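Local coordinates for protein endoglucanase (Clostridium thermocellum, PDB 2YIK) that probably hydrolyses internal beta-1,4-glucosidic bonds of cellulose, as a glycoside hydrolase family 9 endoglucanase, at residues D412-Y417 and R514-S519. Numbering follows the deposited sequence.
Sequences DTPSKY and RFFGDS
Asp412 and Arg514 form a bidentate salt bridge in which Arg514 grips the carboxylate side-on, with NE and NH2 each taking one oxygen: Arg514 NE gives a hydrogen bond to Asp412 OD1 at 2.9 Å, and Arg514 NH2 gives a second to Asp412 OD2, also at 2.9 Å. Both are nearly straight. OD1 receives NE through its syn lone pair, whereas NH2 meets OD2 on the syn side but 34° out of the carboxylate plane, and the two flat groups are twisted 38° apart. The arginine chain runs extended from CG to NE, and Gln144 OE1 takes its remaining terminal nitrogen, NH1; with a partner for each nitrogen, rotation of the guanidinium would be limited.

Beside this pair, the Phe515 ring is sandwiched near its rim between the backbone N of Pro414 on one face and Arg514 CG on the other. Pro414 CD lies 3.6 Å from Phe515 CD1, and Asp412 OD1 comes obliquely to within 3.3 Å of Phe515 CE1. Pro414 CB also reaches Phe516 CZ at 3.8 Å, while the CB of Phe515 sits over the centre of the Phe516 ring.

Within the helical family 9 catalytic domain, the two-bond ion pair at this partly exposed surface sets the carboxylate's orientation, while Pro414 packs on both phenylalanines. Polar and apolar contacts together thus join the C-terminal end of helix 499-516 to the loop entering helix 416-428, whose N-cap residue, Ser415, accepts the Tyr417 N-H through OG.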
ATOM      1  N   ASP A 412      15.515  18.514   6.979  1.00 34.40           N
ATOM      2  CA  ASP A 412      14.485  18.050   7.905  1.00 35.51           C
ATOM      3  C   ASP A 412      13.756  19.245   8.513  1.00 36.10           C
ATOM      4  O   ASP A 412      13.634  19.372   9.733  1.00 35.80           O
ATOM      5  CB  ASP A 412      15.103  17.180   9.010  1.00 36.46           C
ATOM      6  CG  ASP A 412      14.057  16.405   9.805  1.00 38.44           C
ATOM      7  OD1 ASP A 412      12.896  16.298   9.349  1.00 38.63           O
ATOM      8  OD2 ASP A 412      14.393  15.883  10.888  1.00 39.40           O
ATOM      9  N   THR A 413      13.275  20.122   7.643  1.00 35.71           N
ATOM     10  CA  THR A 413      12.546  21.306   8.068  1.00 36.02           C
ATOM     11  C   THR A 413      11.517  21.564   6.973  1.00 35.16           C
ATOM     12  O   THR A 413      11.760  21.257   5.801  1.00 35.33           O
ATOM     13  CB  THR A 413      13.510  22.531   8.225  1.00 36.80           C
ATOM     14  OG1 THR A 413      12.811  23.627   8.822  1.00 38.28           O
ATOM     15  CG2 THR A 413      14.057  22.976   6.877  1.00 37.04           C
ATOM     16  N   PRO A 414      10.345  22.102   7.341  1.00 34.29           N
ATOM     17  CA  PRO A 414       9.329  22.360   6.321  1.00 33.82           C
ATOM     18  C   PRO A 414       9.668  23.480   5.382  1.00 33.79           C
ATOM     19  O   PRO A 414      10.142  24.551   5.781  1.00 34.78           O
ATOM     20  CB  PRO A 414       8.084  22.661   7.135  1.00 33.53           C
ATOM     21  CG  PRO A 414       8.639  23.331   8.349  1.00 33.39           C
ATOM     22  CD  PRO A 414       9.851  22.467   8.682  1.00 34.36           C
ATOM     23  N   SER A 415       9.372  23.204   4.123  1.00 32.75           N
ATOM     24  CA  SER A 415       9.590  24.106   3.021  1.00 30.80           C
ATOM     25  C   SER A 415       8.219  24.334   2.362  1.00 29.77           C
ATOM     26  O   SER A 415       7.167  23.953   2.918  1.00 28.95           O
ATOM     27  CB  SER A 415      10.572  23.465   2.004  1.00 30.15           C
ATOM     28  OG  SER A 415       9.976  22.451   1.152  1.00 29.94           O
ATOM     29  N   LYS A 416       8.225  25.011   1.214  1.00 29.36           N
ATOM     30  CA  LYS A 416       7.010  25.278   0.460  1.00 30.26           C
ATOM     31  C   LYS A 416       6.313  23.935   0.164  1.00 29.63           C
ATOM     32  O   LYS A 416       5.095  23.893   0.013  1.00 30.12           O
ATOM     33  CB  LYS A 416       7.341  26.017  -0.852  1.00 30.78           C
ATOM     34  CG  LYS A 416       8.291  25.265  -1.787  1.00 33.57           C
ATOM     35  CD  LYS A 416       8.567  26.069  -3.060  1.00 36.47           C
ATOM     36  CE  LYS A 416       9.569  25.321  -3.933  1.00 38.02           C
ATOM     37  NZ  LYS A 416       9.927  26.075  -5.166  1.00 40.12           N
ATOM     38  N   TYR A 417       7.064  22.833   0.073  1.00 27.68           N
ATOM     39  CA  TYR A 417       6.420  21.538  -0.204  1.00 26.48           C
ATOM     40  C   TYR A 417       5.561  21.086   0.979  1.00 25.63           C
ATOM     41  O   TYR A 417       4.368  20.820   0.821  1.00 23.74           O
ATOM     42  CB  TYR A 417       7.455  20.454  -0.553  1.00 25.65           C
ATOM     43  CG  TYR A 417       8.224  20.760  -1.821  1.00 26.48           C
ATOM     44  CD1 TYR A 417       7.600  21.385  -2.906  1.00 26.11           C
ATOM     45  CD2 TYR A 417       9.579  20.448  -1.934  1.00 27.22           C
ATOM     46  CE1 TYR A 417       8.303  21.695  -4.063  1.00 26.90           C
ATOM     47  CE2 TYR A 417      10.294  20.755  -3.092  1.00 27.06           C
ATOM     48  CZ  TYR A 417       9.652  21.380  -4.150  1.00 28.99           C
ATOM     49  OH  TYR A 417      10.368  21.707  -5.284  1.00 29.99           O
ATOM     50  N   ARG A 514       5.227  15.725  12.207  1.00 29.71           N
ATOM     51  CA  ARG A 514       6.655  15.931  12.359  1.00 30.01           C
ATOM     52  C   ARG A 514       7.054  17.401  12.270  1.00 30.68           C
ATOM     53  O   ARG A 514       7.828  17.890  13.091  1.00 31.16           O
ATOM     54  CB  ARG A 514       7.409  15.148  11.286  1.00 29.75           C
ATOM     55  CG  ARG A 514       8.927  15.269  11.369  1.00 31.54           C
ATOM     56  CD  ARG A 514       9.605  14.438  10.287  1.00 31.40           C
ATOM     57  NE  ARG A 514      11.048  14.346  10.474  1.00 30.29           N
ATOM     58  CZ  ARG A 514      11.681  13.288  10.979  1.00 31.28           C
ATOM     59  NH1 ARG A 514      11.002  12.216  11.347  1.00 30.66           N
ATOM     60  NH2 ARG A 514      12.997  13.311  11.125  1.00 28.40           N
ATOM     61  N   PHE A 515       6.522  18.105  11.276  1.00 30.49           N
ATOM     62  CA  PHE A 515       6.873  19.508  11.073  1.00 31.94           C
ATOM     63  C   PHE A 515       5.905  20.526  11.668  1.00 31.60           C
ATOM     64  O   PHE A 515       6.299  21.654  11.935  1.00 31.49           O
ATOM     65  CB  PHE A 515       7.003  19.816   9.571  1.00 31.86           C
ATOM     66  CG  PHE A 515       8.019  18.971   8.848  1.00 32.97           C
ATOM     67  CD1 PHE A 515       9.345  18.937   9.266  1.00 32.54           C
ATOM     68  CD2 PHE A 515       7.653  18.232   7.724  1.00 32.40           C
ATOM     69  CE1 PHE A 515      10.292  18.184   8.576  1.00 32.37           C
ATOM     70  CE2 PHE A 515       8.593  17.475   7.026  1.00 32.10           C
ATOM     71  CZ  PHE A 515       9.917  17.453   7.455  1.00 32.81           C
ATOM     72  N   PHE A 516       4.651  20.133  11.877  1.00 32.68           N
ATOM     73  CA  PHE A 516       3.640  21.059  12.380  1.00 33.67           C
ATOM     74  C   PHE A 516       2.918  20.699  13.680  1.00 35.32           C
ATOM     75  O   PHE A 516       2.026  21.430  14.104  1.00 34.24           O
ATOM     76  CB  PHE A 516       2.582  21.292  11.291  1.00 32.37           C
ATOM     77  CG  PHE A 516       3.153  21.711   9.961  1.00 31.36           C
ATOM     78  CD1 PHE A 516       3.824  22.925   9.831  1.00 31.31           C
ATOM     79  CD2 PHE A 516       3.045  20.881   8.850  1.00 30.27           C
ATOM     80  CE1 PHE A 516       4.382  23.312   8.615  1.00 30.90           C
ATOM     81  CE2 PHE A 516       3.597  21.253   7.628  1.00 30.74           C
ATOM     82  CZ  PHE A 516       4.269  22.472   7.508  1.00 30.80           C
ATOM     83  N   GLY A 517       3.286  19.594  14.323  1.00 37.44           N
ATOM     84  CA  GLY A 517       2.604  19.229  15.554  1.00 41.89           C
ATOM     85  C   GLY A 517       2.882  20.145  16.741  1.00 45.29           C
ATOM     86  O   GLY A 517       4.028  20.570  16.917  1.00 44.67           O
ATOM     87  N   ASP A 518       1.844  20.480  17.527  1.00 48.92           N
ATOM     88  CA  ASP A 518       2.005  21.310  18.744  1.00 51.88           C
ATOM     89  C   ASP A 518       1.629  20.436  19.904  1.00 52.85           C
ATOM     90  O   ASP A 518       1.328  19.249  19.763  1.00 53.24           O
ATOM     91  CB  ASP A 518       1.012  22.473  18.961  1.00 53.61           C
ATOM     92  CG  ASP A 518       0.494  23.091  17.719  1.00 55.49           C
ATOM     93  OD1 ASP A 518       1.245  23.854  17.085  1.00 57.77           O
ATOM     94  OD2 ASP A 518      -0.690  22.849  17.402  1.00 56.58           O
ATOM     95  N   SER A 519       1.563  21.091  21.056  1.00 53.45           N
ATOM     96  CA  SER A 519       1.160  20.440  22.283  1.00 53.92           C
ATOM     97  C   SER A 519      -0.367  20.408  22.224  1.00 53.24           C
ATOM     98  O   SER A 519      -1.013  19.660  22.955  1.00 53.04           O
ATOM     99  CB  SER A 519       1.628  21.263  23.484  1.00 54.90           C
ATOM    100  OG  SER A 519       1.214  22.620  23.361  1.00 56.06           O
TER